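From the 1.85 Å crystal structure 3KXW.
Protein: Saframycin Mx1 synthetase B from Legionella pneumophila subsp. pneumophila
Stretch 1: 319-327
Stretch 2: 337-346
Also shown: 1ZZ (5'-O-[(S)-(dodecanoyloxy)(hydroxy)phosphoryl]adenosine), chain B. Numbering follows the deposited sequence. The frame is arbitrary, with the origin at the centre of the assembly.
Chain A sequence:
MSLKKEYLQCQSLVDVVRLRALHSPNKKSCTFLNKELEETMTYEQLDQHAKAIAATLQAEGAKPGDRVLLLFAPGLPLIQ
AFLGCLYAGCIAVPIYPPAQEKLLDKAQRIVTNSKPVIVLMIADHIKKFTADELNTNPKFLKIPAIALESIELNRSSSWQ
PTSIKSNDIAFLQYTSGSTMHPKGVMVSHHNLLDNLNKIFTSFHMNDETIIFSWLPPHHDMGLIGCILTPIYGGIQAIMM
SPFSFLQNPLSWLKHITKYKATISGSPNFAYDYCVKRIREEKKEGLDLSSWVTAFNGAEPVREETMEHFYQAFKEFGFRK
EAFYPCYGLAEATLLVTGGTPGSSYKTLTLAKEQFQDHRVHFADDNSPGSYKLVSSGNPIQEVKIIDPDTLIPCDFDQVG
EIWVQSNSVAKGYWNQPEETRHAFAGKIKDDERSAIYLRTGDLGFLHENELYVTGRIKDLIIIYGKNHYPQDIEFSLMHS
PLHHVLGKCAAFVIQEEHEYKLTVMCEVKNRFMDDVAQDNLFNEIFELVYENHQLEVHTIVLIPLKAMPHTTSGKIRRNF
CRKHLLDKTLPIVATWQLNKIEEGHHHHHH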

# COMPACT_ATOMS: atom_id res chain seq x y z
N ARG A 319 2.60 -23.43 0.43
CA ARG A 319 1.77 -24.06 -0.59
C ARG A 319 1.21 -23.02 -1.55
O ARG A 319 0.78 -21.95 -1.13
CB ARG A 319 0.60 -24.84 0.06
CG ARG A 319 1.04 -26.17 0.67
CD ARG A 319 -0.14 -26.97 1.27
NE ARG A 319 -1.12 -27.30 0.25
CZ ARG A 319 -2.26 -26.65 0.05
NH1 ARG A 319 -2.60 -25.64 0.84
NH2 ARG A 319 -3.08 -27.02 -0.93
N LYS A 320 1.19 -23.32 -2.84
CA LYS A 320 0.78 -22.31 -3.81
C LYS A 320 -0.68 -21.92 -3.65
O LYS A 320 -1.06 -20.80 -4.02
CB LYS A 320 1.05 -22.79 -5.25
CG LYS A 320 0.93 -21.67 -6.31
CD LYS A 320 1.34 -22.16 -7.71
CE LYS A 320 1.29 -21.01 -8.75
NZ LYS A 320 1.59 -21.48 -10.16
N GLU A 321 -1.48 -22.83 -3.09
CA GLU A 321 -2.90 -22.60 -2.86
C GLU A 321 -3.11 -21.47 -1.84
O GLU A 321 -4.21 -20.94 -1.73
CB GLU A 321 -3.57 -23.88 -2.31
CG GLU A 321 -3.66 -25.03 -3.30
CD GLU A 321 -2.32 -25.73 -3.55
OE1 GLU A 321 -1.41 -25.57 -2.72
OE2 GLU A 321 -2.19 -26.42 -4.58
N ALA A 322 -2.08 -21.14 -1.09
CA ALA A 322 -2.19 -20.05 -0.12
C ALA A 322 -2.35 -18.69 -0.83
O ALA A 322 -2.95 -17.75 -0.29
CB ALA A 322 -0.97 -20.02 0.79
N PHE A 323 -1.82 -18.58 -2.05
CA PHE A 323 -1.79 -17.29 -2.72
C PHE A 323 -3.19 -16.80 -2.97
O PHE A 323 -4.03 -17.57 -3.45
CB PHE A 323 -1.05 -17.36 -4.06
CG PHE A 323 0.41 -17.06 -3.95
CD1 PHE A 323 0.85 -15.83 -3.45
CD2 PHE A 323 1.36 -17.97 -4.39
CE1 PHE A 323 2.20 -15.54 -3.40
CE2 PHE A 323 2.70 -17.69 -4.30
CZ PHE A 323 3.13 -16.45 -3.82
N TYR A 324 -3.44 -15.53 -2.65
CA TYR A 324 -4.78 -14.97 -2.69
C TYR A 324 -4.74 -13.61 -3.36
O TYR A 324 -4.61 -12.59 -2.68
CB TYR A 324 -5.33 -14.82 -1.26
CG TYR A 324 -6.79 -14.43 -1.18
CD1 TYR A 324 -7.78 -15.39 -1.20
CD2 TYR A 324 -7.17 -13.10 -1.09
CE1 TYR A 324 -9.13 -15.05 -1.11
CE2 TYR A 324 -8.52 -12.74 -1.01
CZ TYR A 324 -9.49 -13.72 -1.03
OH TYR A 324 -10.82 -13.37 -0.96
N PRO A 325 -4.85 -13.59 -4.70
CA PRO A 325 -4.94 -12.34 -5.45
C PRO A 325 -6.19 -11.59 -5.01
O PRO A 325 -7.21 -12.21 -4.73
CB PRO A 325 -5.08 -12.80 -6.91
CG PRO A 325 -4.47 -14.17 -6.92
CD PRO A 325 -4.81 -14.77 -5.59
N CYS A 326 -6.10 -10.27 -4.93
CA CYS A 326 -7.28 -9.47 -4.57
C CYS A 326 -7.13 -8.09 -5.17
O CYS A 326 -6.01 -7.66 -5.48
CB CYS A 326 -7.46 -9.38 -3.04
SG CYS A 326 -5.97 -9.03 -2.08
N TYR A 327 -8.24 -7.38 -5.30
CA TYR A 327 -8.23 -6.06 -5.92
C TYR A 327 -8.98 -5.08 -5.03
O TYR A 327 -9.93 -5.45 -4.36
CB TYR A 327 -8.90 -6.13 -7.30
CG TYR A 327 -9.33 -4.78 -7.86
CD1 TYR A 327 -8.42 -3.95 -8.50
CD2 TYR A 327 -10.64 -4.34 -7.73
CE1 TYR A 327 -8.81 -2.71 -9.02
CE2 TYR A 327 -11.02 -3.10 -8.25
CZ TYR A 327 -10.12 -2.31 -8.89
OH TYR A 327 -10.53 -1.09 -9.39
N THR A 337 -12.51 -7.06 -4.65
CA THR A 337 -12.64 -8.45 -5.12
C THR A 337 -11.62 -9.37 -4.48
O THR A 337 -10.53 -8.95 -4.13
CB THR A 337 -12.49 -8.57 -6.68
OG1 THR A 337 -11.13 -8.32 -7.08
CG2 THR A 337 -13.38 -7.59 -7.40
N GLY A 338 -11.98 -10.65 -4.34
CA GLY A 338 -11.09 -11.67 -3.85
C GLY A 338 -11.75 -13.03 -3.97
O GLY A 338 -12.98 -13.12 -4.02
N GLY A 339 -10.95 -14.08 -4.03
CA GLY A 339 -11.52 -15.40 -4.22
C GLY A 339 -11.87 -16.10 -2.93
O GLY A 339 -12.15 -15.47 -1.91
N THR A 340 -11.81 -17.44 -2.96
CA THR A 340 -12.02 -18.26 -1.78
C THR A 340 -10.66 -18.74 -1.24
O THR A 340 -9.90 -19.39 -1.95
CB THR A 340 -12.88 -19.49 -2.14
OG1 THR A 340 -14.14 -19.06 -2.68
CG2 THR A 340 -13.11 -20.36 -0.91
N PRO A 341 -10.36 -18.40 0.02
CA PRO A 341 -9.06 -18.77 0.62
C PRO A 341 -8.80 -20.29 0.56
O PRO A 341 -9.72 -21.07 0.77
CB PRO A 341 -9.19 -18.30 2.07
CG PRO A 341 -10.20 -17.15 1.99
CD PRO A 341 -11.16 -17.53 0.89
N GLY A 342 -7.56 -20.68 0.27
CA GLY A 342 -7.23 -22.10 0.12
C GLY A 342 -7.50 -22.71 -1.25
O GLY A 342 -6.98 -23.78 -1.59
N SER A 343 -8.32 -22.06 -2.05
CA SER A 343 -8.56 -22.51 -3.42
C SER A 343 -7.45 -22.02 -4.36
O SER A 343 -6.79 -21.02 -4.07
CB SER A 343 -9.93 -22.03 -3.88
OG SER A 343 -10.07 -22.18 -5.28
N SER A 344 -7.22 -22.72 -5.46
CA SER A 344 -6.22 -22.27 -6.45
C SER A 344 -6.78 -21.10 -7.23
O SER A 344 -7.85 -21.22 -7.81
CB SER A 344 -5.91 -23.38 -7.46
OG SER A 344 -5.29 -24.49 -6.86
N TYR A 345 -6.05 -19.99 -7.29
CA TYR A 345 -6.52 -18.86 -8.08
C TYR A 345 -6.56 -19.21 -9.58
O TYR A 345 -5.79 -20.05 -10.06
CB TYR A 345 -5.66 -17.61 -7.84
CG TYR A 345 -4.21 -17.77 -8.26
CD1 TYR A 345 -3.84 -17.61 -9.58
CD2 TYR A 345 -3.23 -18.07 -7.32
CE1 TYR A 345 -2.50 -17.76 -9.96
CE2 TYR A 345 -1.90 -18.21 -7.70
CZ TYR A 345 -1.55 -18.06 -9.01
OH TYR A 345 -0.23 -18.22 -9.38
N LYS A 346 -7.46 -18.57 -10.31
CA LYS A 346 -7.61 -18.83 -11.73
C LYS A 346 -6.75 -17.92 -12.60
O LYS A 346 -6.42 -16.80 -12.20
CB LYS A 346 -9.08 -18.72 -12.13
CG LYS A 346 -9.99 -19.69 -11.34
CD LYS A 346 -11.42 -19.57 -11.80
CE LYS A 346 -12.35 -20.51 -11.04
NZ LYS A 346 -12.49 -20.10 -9.61
P 1ZZ B . -4.63 2.38 -3.55
C1 1ZZ B . -5.94 -8.70 5.91
N1 1ZZ B . -4.51 -2.26 -8.00
O1 1ZZ B . -3.88 -0.79 -3.55
C2 1ZZ B . -5.44 -8.15 4.57
N2 1ZZ B . -5.12 -4.04 -6.81
O2 1ZZ B . -4.97 1.06 -2.60
C3 1ZZ B . -6.59 -7.82 3.61
N3 1ZZ B . -4.05 -3.49 -10.27
O3 1ZZ B . -5.72 3.33 -3.44
C4 1ZZ B . -6.12 -6.88 2.49
N4 1ZZ B . -4.43 -5.86 -10.07
O4 1ZZ B . -3.25 3.03 -3.03
C5 1ZZ B . -7.07 -6.87 1.28
N5 1ZZ B . -5.21 -6.94 -8.15
O5 1ZZ B . -4.39 1.93 -5.14
C6 1ZZ B . -6.44 -6.00 0.18
O6 1ZZ B . -3.93 0.02 -7.19
C7 1ZZ B . -7.04 -5.89 -1.24
O7 1ZZ B . -5.00 0.44 -9.87
C8 1ZZ B . -6.28 -5.11 -2.33
O8 1ZZ B . -6.81 1.40 -8.47
C9 1ZZ B . -6.58 -3.61 -2.18
C10 1ZZ B . -5.43 -2.68 -2.66
C11 1ZZ B . -5.76 -1.24 -2.19
C12 1ZZ B . -5.10 -0.24 -3.17
C13 1ZZ B . -5.35 1.17 -5.84
C14 1ZZ B . -4.90 0.90 -7.13
C15 1ZZ B . -6.03 0.38 -8.09
C16 1ZZ B . -5.39 -0.23 -9.07
C17 1ZZ B . -4.35 -0.91 -8.32
C18 1ZZ B . -4.95 -2.78 -6.72
C19 1ZZ B . -4.73 -4.44 -8.20
C20 1ZZ B . -4.43 -3.38 -8.89
C21 1ZZ B . -4.01 -4.67 -10.84
C22 1ZZ B . -4.76 -5.78 -8.89
O HOH W 1 -6.06 -25.67 0.34
O HOH W 2 -5.57 -18.37 -0.07
O HOH W 3 -2.63 -24.08 -6.47
O HOH W 4 -4.26 -19.98 -4.96
O HOH W 5 -6.50 -18.75 -2.32
O HOH W 6 -8.37 -14.53 -4.84

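The two stretches bury 674 Å² between them. Arg-319 makes no direct contact with stretch 2. Its NH2 lies 2.8 Å from OE1 of Glu-321, a salt bridge in which the carboxylate oxygen sits well out of the guanidinium plane, so that charge rather than a directed N-H bond holds the pair.

Lys-320 opens a short 3-10 segment. Its extended side chain, t at all four chi angles, brings CE to 3.2 Å from OH of Tyr-345. Glu-321 packs its CB 3.5 Å from O of Gly-342, within the type II turn from Thr-340 to Ser-343. The positive phi of Gly-342 suits glycine, since a CB there would be jammed against the preceding carbonyl oxygen. Water 2 links the segment to this turn, lying 2.7 Å from O of Ala-322 and accepting from N of Gly-342 (3.1 Å).

At Phe-323 the strand begins, and its CB meets CE2 of Tyr-345 at 3.8 Å. No direct backbone hydrogen bond joins the stretches here; O of Phe-323 and O of Ser-343, both acceptors, lie 4.5 Å apart. Waters 4 and 5 each lie within hydrogen-bonding distance of both (2.9 to 3.0 Å), though neither has protons enough for every acceptor in reach; water 4 also accepts from N of Tyr-345 (2.9 Å).

Tyr-324 reaches across with chi1 in t. Its OH donates a hydrogen bond to O of Gly-339 (2.7 Å), while its CE1 lies 3.8 Å from CD of Pro-341, whose N lies at the edge of the ring. At Gly-338, an ideal CB would fall 2.5 Å from OH of Tyr-324, a clash.

Pro-325 sets its CD 3.7 Å from CB of Tyr-345, which thus touches three residues of stretch 1. O of Pro-325, 4.2 Å from N of Gly-339, is too distant for a direct bond; water 6 fills the gap, donating to that O (2.6 Å) and accepting from that N (2.7 Å).

Beside Cys-326 the chains close up, its CA 4.5 Å from CA of Gly-338. O of Cys-326 accepts a hydrogen bond from N5 of the bound 1ZZ (2.9 Å). Tyr-327 then forms an antiparallel hydrogen-bonded pair with Thr-337: N of Tyr-327 donates to O of Thr-337 (3.0 Å), and N of Thr-337 donates to O of Tyr-327 (3.1 Å), both nearly straight. Their side chains share one face of the sheet, with CB of Tyr-327 3.1 Å from OG1 of Thr-337.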